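Local coordinates for putative uncharacterized protein (Chaetomium thermophilum, PDB 5T8V), which is the helical-repeat C-terminal part of an Scc2/Nipped-B protein that probably loads cohesin onto chromatin, at residues Phe75-Leu87 with Thr132-Leu146. Sequence-based numbering, arbitrary orientation.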
loop_
_atom_site.group_PDB
_atom_site.type_symbol
_atom_site.label_atom_id
_atom_site.label_comp_id
_atom_site.label_asym_id
_atom_site.label_seq_id
_atom_site.Cartn_x
_atom_site.Cartn_y
_atom_site.Cartn_z
ATOM N N PHE A 75 -34.609 62.452 -8.540
ATOM C CA PHE A 75 -35.885 61.881 -8.129
ATOM C C PHE A 75 -36.544 62.695 -7.024
ATOM O O PHE A 75 -37.768 62.631 -6.866
ATOM C CB PHE A 75 -35.667 60.436 -7.673
ATOM C CG PHE A 75 -36.923 59.729 -7.254
ATOM C CD1 PHE A 75 -37.970 59.557 -8.145
ATOM C CD2 PHE A 75 -37.046 59.212 -5.974
ATOM C CE1 PHE A 75 -39.123 58.899 -7.762
ATOM C CE2 PHE A 75 -38.196 58.551 -5.586
ATOM C CZ PHE A 75 -39.235 58.393 -6.480
ATOM N N MET A 76 -35.761 63.463 -6.265
ATOM C CA MET A 76 -36.319 64.283 -5.195
ATOM C C MET A 76 -37.215 65.387 -5.736
ATOM O O MET A 76 -38.108 65.862 -5.025
ATOM C CB MET A 76 -35.187 64.888 -4.369
ATOM C CG MET A 76 -34.269 65.807 -5.167
ATOM S SD MET A 76 -32.683 66.091 -4.362
ATOM C CE MET A 76 -31.925 64.473 -4.513
ATOM N N THR A 77 -36.996 65.811 -6.982
ATOM C CA THR A 77 -37.750 66.924 -7.547
ATOM C C THR A 77 -39.115 66.504 -8.074
ATOM O O THR A 77 -39.983 67.366 -8.254
ATOM C CB THR A 77 -36.949 67.581 -8.673
ATOM O OG1 THR A 77 -35.593 67.772 -8.249
ATOM C CG2 THR A 77 -37.549 68.934 -9.048
ATOM N N VAL A 78 -39.325 65.215 -8.326
ATOM C CA VAL A 78 -40.610 64.716 -8.810
ATOM C C VAL A 78 -41.706 65.185 -7.860
ATOM O O VAL A 78 -41.586 64.984 -6.642
ATOM C CB VAL A 78 -40.604 63.184 -8.937
ATOM C CG1 VAL A 78 -42.015 62.651 -9.207
ATOM C CG2 VAL A 78 -39.659 62.756 -10.046
ATOM N N PRO A 79 -42.779 65.801 -8.350
ATOM C CA PRO A 79 -43.847 66.243 -7.446
ATOM C C PRO A 79 -44.353 65.098 -6.582
ATOM O O PRO A 79 -44.700 64.025 -7.077
ATOM C CB PRO A 79 -44.929 66.756 -8.402
ATOM C CG PRO A 79 -44.191 67.149 -9.628
ATOM C CD PRO A 79 -43.047 66.186 -9.746
ATOM N N LEU A 80 -44.382 65.335 -5.271
ATOM C CA LEU A 80 -44.877 64.325 -4.341
ATOM C C LEU A 80 -46.324 63.961 -4.644
ATOM O O LEU A 80 -46.663 62.780 -4.787
ATOM C CB LEU A 80 -44.744 64.836 -2.907
ATOM C CG LEU A 80 -45.385 63.987 -1.805
ATOM C CD1 LEU A 80 -44.594 62.706 -1.588
ATOM C CD2 LEU A 80 -45.505 64.790 -0.522
ATOM N N ASP A 81 -47.193 64.970 -4.756
ATOM C CA ASP A 81 -48.632 64.726 -4.820
ATOM C C ASP A 81 -49.012 63.750 -5.926
ATOM O O ASP A 81 -49.987 63.003 -5.780
ATOM C CB ASP A 81 -49.377 66.050 -5.010
ATOM C CG ASP A 81 -49.903 66.617 -3.704
ATOM O OD1 ASP A 81 -49.374 66.249 -2.635
ATOM O OD2 ASP A 81 -50.847 67.436 -3.748
ATOM N N ASP A 82 -48.269 63.731 -7.033
ATOM C CA ASP A 82 -48.580 62.830 -8.135
ATOM C C ASP A 82 -47.745 61.552 -8.105
ATOM O O ASP A 82 -47.797 60.768 -9.058
ATOM C CB ASP A 82 -48.423 63.553 -9.480
ATOM C CG ASP A 82 -46.997 63.979 -9.771
ATOM O OD1 ASP A 82 -46.051 63.341 -9.263
ATOM O OD2 ASP A 82 -46.824 64.958 -10.529
ATOM N N LEU A 83 -46.976 61.328 -7.038
ATOM C CA LEU A 83 -46.392 60.016 -6.782
ATOM C C LEU A 83 -47.298 59.169 -5.898
ATOM O O LEU A 83 -47.372 57.947 -6.074
ATOM C CB LEU A 83 -45.015 60.159 -6.125
ATOM C CG LEU A 83 -43.811 60.301 -7.062
ATOM C CD1 LEU A 83 -42.561 60.654 -6.271
ATOM C CD2 LEU A 83 -43.581 59.025 -7.856
ATOM N N ILE A 84 -47.988 59.802 -4.945
ATOM C CA ILE A 84 -49.017 59.104 -4.183
ATOM C C ILE A 84 -50.076 58.548 -5.123
ATOM O O ILE A 84 -50.626 57.464 -4.892
ATOM C CB ILE A 84 -49.634 60.046 -3.131
ATOM C CG1 ILE A 84 -48.619 60.356 -2.030
ATOM C CG2 ILE A 84 -50.896 59.438 -2.515
ATOM C CD1 ILE A 84 -48.184 61.800 -1.995
ATOM N N TYR A 85 -50.385 59.282 -6.194
ATOM C CA TYR A 85 -51.385 58.815 -7.147
ATOM C C TYR A 85 -50.893 57.578 -7.889
ATOM O O TYR A 85 -51.640 56.605 -8.050
ATOM C CB TYR A 85 -51.736 59.936 -8.126
ATOM C CG TYR A 85 -52.838 59.586 -9.104
ATOM C CD1 TYR A 85 -54.054 59.081 -8.660
ATOM C CD2 TYR A 85 -52.666 59.771 -10.470
ATOM C CE1 TYR A 85 -55.065 58.762 -9.550
ATOM C CE2 TYR A 85 -53.671 59.457 -11.367
ATOM C CZ TYR A 85 -54.868 58.954 -10.902
ATOM O OH TYR A 85 -55.872 58.639 -11.790
ATOM N N LEU A 86 -49.638 57.593 -8.342
ATOM C CA LEU A 86 -49.077 56.406 -8.975
ATOM C C LEU A 86 -49.089 55.224 -8.015
ATOM O O LEU A 86 -49.453 54.104 -8.399
ATOM C CB LEU A 86 -47.657 56.695 -9.462
ATOM C CG LEU A 86 -46.912 55.544 -10.148
ATOM C CD1 LEU A 86 -47.726 54.963 -11.291
ATOM C CD2 LEU A 86 -45.556 56.016 -10.655
ATOM N N LEU A 87 -48.711 55.452 -6.755
ATOM C CA LEU A 87 -48.775 54.380 -5.767
ATOM C C LEU A 87 -50.205 53.892 -5.563
ATOM O O LEU A 87 -50.419 52.719 -5.236
ATOM C CB LEU A 87 -48.180 54.849 -4.437
ATOM C CG LEU A 87 -46.651 54.861 -4.350
ATOM C CD1 LEU A 87 -46.200 55.549 -3.071
ATOM C CD2 LEU A 87 -46.078 53.447 -4.417
ATOM N N THR A 132 -42.922 48.811 -9.461
ATOM C CA THR A 132 -42.905 50.270 -9.415
ATOM C C THR A 132 -42.970 50.776 -7.978
ATOM O O THR A 132 -42.209 51.670 -7.589
ATOM C CB THR A 132 -44.063 50.836 -10.239
ATOM O OG1 THR A 132 -43.869 50.509 -11.620
ATOM C CG2 THR A 132 -44.148 52.353 -10.094
ATOM N N SER A 133 -43.884 50.224 -7.175
ATOM C CA SER A 133 -43.992 50.651 -5.782
ATOM C C SER A 133 -42.658 50.502 -5.060
ATOM O O SER A 133 -42.176 51.443 -4.411
ATOM C CB SER A 133 -45.078 49.844 -5.072
ATOM O OG SER A 133 -46.351 50.095 -5.639
ATOM N N MET A 134 -42.041 49.323 -5.165
ATOM C CA MET A 134 -40.763 49.097 -4.497
ATOM C C MET A 134 -39.722 50.113 -4.953
ATOM O O MET A 134 -39.073 50.769 -4.128
ATOM C CB MET A 134 -40.277 47.672 -4.765
ATOM C CG MET A 134 -41.237 46.580 -4.307
ATOM S SD MET A 134 -41.733 46.727 -2.579
ATOM C CE MET A 134 -43.421 47.300 -2.759
ATOM N N ARG A 135 -39.553 50.265 -6.269
ATOM C CA ARG A 135 -38.570 51.223 -6.765
ATOM C C ARG A 135 -38.831 52.618 -6.211
ATOM O O ARG A 135 -37.891 53.336 -5.850
ATOM C CB ARG A 135 -38.574 51.243 -8.290
ATOM C CG ARG A 135 -37.700 52.334 -8.877
ATOM C CD ARG A 135 -37.270 51.989 -10.284
ATOM N NE ARG A 135 -36.310 50.890 -10.303
ATOM C CZ ARG A 135 -35.979 50.205 -11.394
ATOM N NH1 ARG A 135 -36.538 50.495 -12.562
ATOM N NH2 ARG A 135 -35.095 49.222 -11.317
ATOM N N ILE A 136 -40.101 53.019 -6.134
ATOM C CA ILE A 136 -40.437 54.298 -5.514
ATOM C C ILE A 136 -39.946 54.332 -4.074
ATOM O O ILE A 136 -39.494 55.373 -3.580
ATOM C CB ILE A 136 -41.954 54.554 -5.605
ATOM C CG1 ILE A 136 -42.338 54.868 -7.053
ATOM C CG2 ILE A 136 -42.372 55.701 -4.677
ATOM C CD1 ILE A 136 -43.830 54.898 -7.306
ATOM N N MET A 137 -40.027 53.199 -3.375
ATOM C CA MET A 137 -39.480 53.117 -2.025
ATOM C C MET A 137 -37.962 52.976 -2.004
ATOM O O MET A 137 -37.382 52.912 -0.915
ATOM C CB MET A 137 -40.112 51.947 -1.268
ATOM C CG MET A 137 -41.475 52.266 -0.682
ATOM S SD MET A 137 -42.136 50.930 0.328
ATOM C CE MET A 137 -42.586 49.753 -0.941
ATOM N N CYS A 138 -37.306 52.932 -3.165
ATOM C CA CYS A 138 -35.850 52.854 -3.245
ATOM C C CYS A 138 -35.227 54.151 -3.758
ATOM O O CYS A 138 -34.168 54.127 -4.388
ATOM C CB CYS A 138 -35.429 51.685 -4.133
ATOM S SG CYS A 138 -35.772 50.069 -3.427
ATOM N N GLY A 139 -35.863 55.291 -3.489
ATOM C CA GLY A 139 -35.388 56.560 -4.010
ATOM C C GLY A 139 -34.718 57.450 -2.983
ATOM O O GLY A 139 -34.156 58.492 -3.333
ATOM N N GLY A 140 -34.771 57.060 -1.711
ATOM C CA GLY A 140 -34.175 57.848 -0.654
ATOM C C GLY A 140 -34.997 59.030 -0.185
ATOM O O GLY A 140 -34.524 59.787 0.672
ATOM N N ARG A 141 -36.205 59.219 -0.711
ATOM C CA ARG A 141 -37.047 60.320 -0.273
ATOM C C ARG A 141 -37.582 60.054 1.132
ATOM O O ARG A 141 -37.707 58.909 1.574
ATOM C CB ARG A 141 -38.201 60.535 -1.254
ATOM C CG ARG A 141 -37.768 61.090 -2.607
ATOM C CD ARG A 141 -38.933 61.174 -3.574
ATOM N NE ARG A 141 -39.936 62.155 -3.150
ATOM C CZ ARG A 141 -40.265 63.263 -3.812
ATOM N NH1 ARG A 141 -39.688 63.571 -4.968
ATOM N NH2 ARG A 141 -41.196 64.069 -3.319
ATOM N N GLU A 142 -37.904 61.141 1.838
ATOM C CA GLU A 142 -38.243 61.068 3.253
ATOM C C GLU A 142 -39.739 61.115 3.533
ATOM O O GLU A 142 -40.151 60.775 4.647
ATOM C CB GLU A 142 -37.568 62.214 4.012
ATOM C CG GLU A 142 -36.054 62.161 3.986
ATOM C CD GLU A 142 -35.416 63.341 4.693
ATOM O OE1 GLU A 142 -36.024 63.862 5.653
ATOM O OE2 GLU A 142 -34.308 63.750 4.284
ATOM N N GLU A 143 -40.558 61.530 2.569
ATOM C CA GLU A 143 -41.991 61.626 2.807
ATOM C C GLU A 143 -42.558 60.271 3.216
ATOM O O GLU A 143 -42.230 59.236 2.629
ATOM C CB GLU A 143 -42.708 62.138 1.560
ATOM C CG GLU A 143 -42.369 63.572 1.190
ATOM C CD GLU A 143 -41.157 63.685 0.289
ATOM O OE1 GLU A 143 -40.462 62.666 0.091
ATOM O OE2 GLU A 143 -40.900 64.795 -0.223
ATOM N N LYS A 144 -43.421 60.286 4.234
ATOM C CA LYS A 144 -43.988 59.048 4.755
ATOM C C LYS A 144 -45.035 58.449 3.824
ATOM O O LYS A 144 -45.278 57.238 3.883
ATOM C CB LYS A 144 -44.604 59.294 6.133
ATOM C CG LYS A 144 -43.639 59.882 7.155
ATOM C CD LYS A 144 -42.518 58.912 7.504
ATOM C CE LYS A 144 -41.597 59.492 8.568
ATOM N NZ LYS A 144 -40.540 58.531 8.988
ATOM N N GLN A 145 -45.657 59.262 2.967
ATOM C CA GLN A 145 -46.682 58.755 2.064
ATOM C C GLN A 145 -46.111 57.902 0.938
ATOM O O GLN A 145 -46.887 57.323 0.171
ATOM C CB GLN A 145 -47.479 59.916 1.463
ATOM C CG GLN A 145 -48.099 60.853 2.489
ATOM C CD GLN A 145 -47.248 62.080 2.752
ATOM O OE1 GLN A 145 -46.019 62.019 2.722
ATOM N NE2 GLN A 145 -47.901 63.208 3.003
ATOM N N LEU A 146 -44.786 57.816 0.816
ATOM C CA LEU A 146 -44.143 57.029 -0.226
ATOM C C LEU A 146 -43.701 55.658 0.260
ATOM O O LEU A 146 -43.178 54.872 -0.537
ATOM C CB LEU A 146 -42.937 57.789 -0.789
ATOM C CG LEU A 146 -43.227 59.180 -1.361
ATOM C CD1 LEU A 146 -41.950 59.811 -1.893
ATOM C CD2 LEU A 146 -44.287 59.118 -2.454
#
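Arg141 reaches from the loop after helix 120-136 into the turn that leads into helix 81-96, where its NH1 donates to the carbonyls of Phe75 and Val78, joining two inter-helix connections of the all-helical HEAT-repeat loader near the N-terminal end of this fragment. Phe75 O receives it at 2.9 Å almost exactly in the guanidinium plane, whereas Val78 O, also 2.9 Å from NH1, lies 30° out of that plane; each oxygen is met on a lone pair. The Arg141 and Phe75 side chains cross at about a right angle, Arg141 CD lying 3.4 Å from Phe75 CE2, and the bend at chi3 (66°) beyond it swings the guanidinium group toward the carbonyls. The Phe75 ring, also in touch with helix 56-71, comes close to Gly139 CA, where a side chain would probably run into the ring. Glu143 adds a salt bridge to the guanidinium group, OE2 to Arg141 NH2, with OE1 weakly bonded to NE. With an alanine here instead of Arg141, the carbonyls of Phe75 and Val78 would probably lose their shared donor and Glu143 its ion-pair mate.

Beside this polar cluster runs an apolar seam. Leu80 CD1 meets Glu143 CG and Leu146 CD2, both at 3.7 Å, the side chains of Leu80 and Glu143 running antiparallel alongside each other. Farther along, where the axes of segments 81-87 and 132-136 of the two helices run roughly antiparallel (146°), Ile136 CD1 is touched by CD2 of both Leu86 and Leu87. Leu87 divides its branches: CD1 lies against Gln145 O and Leu146 CA, while CD2 packs 3.6 Å from Ser133 OG, whose hydroxyl is hydrogen-bonded to Ala129 O.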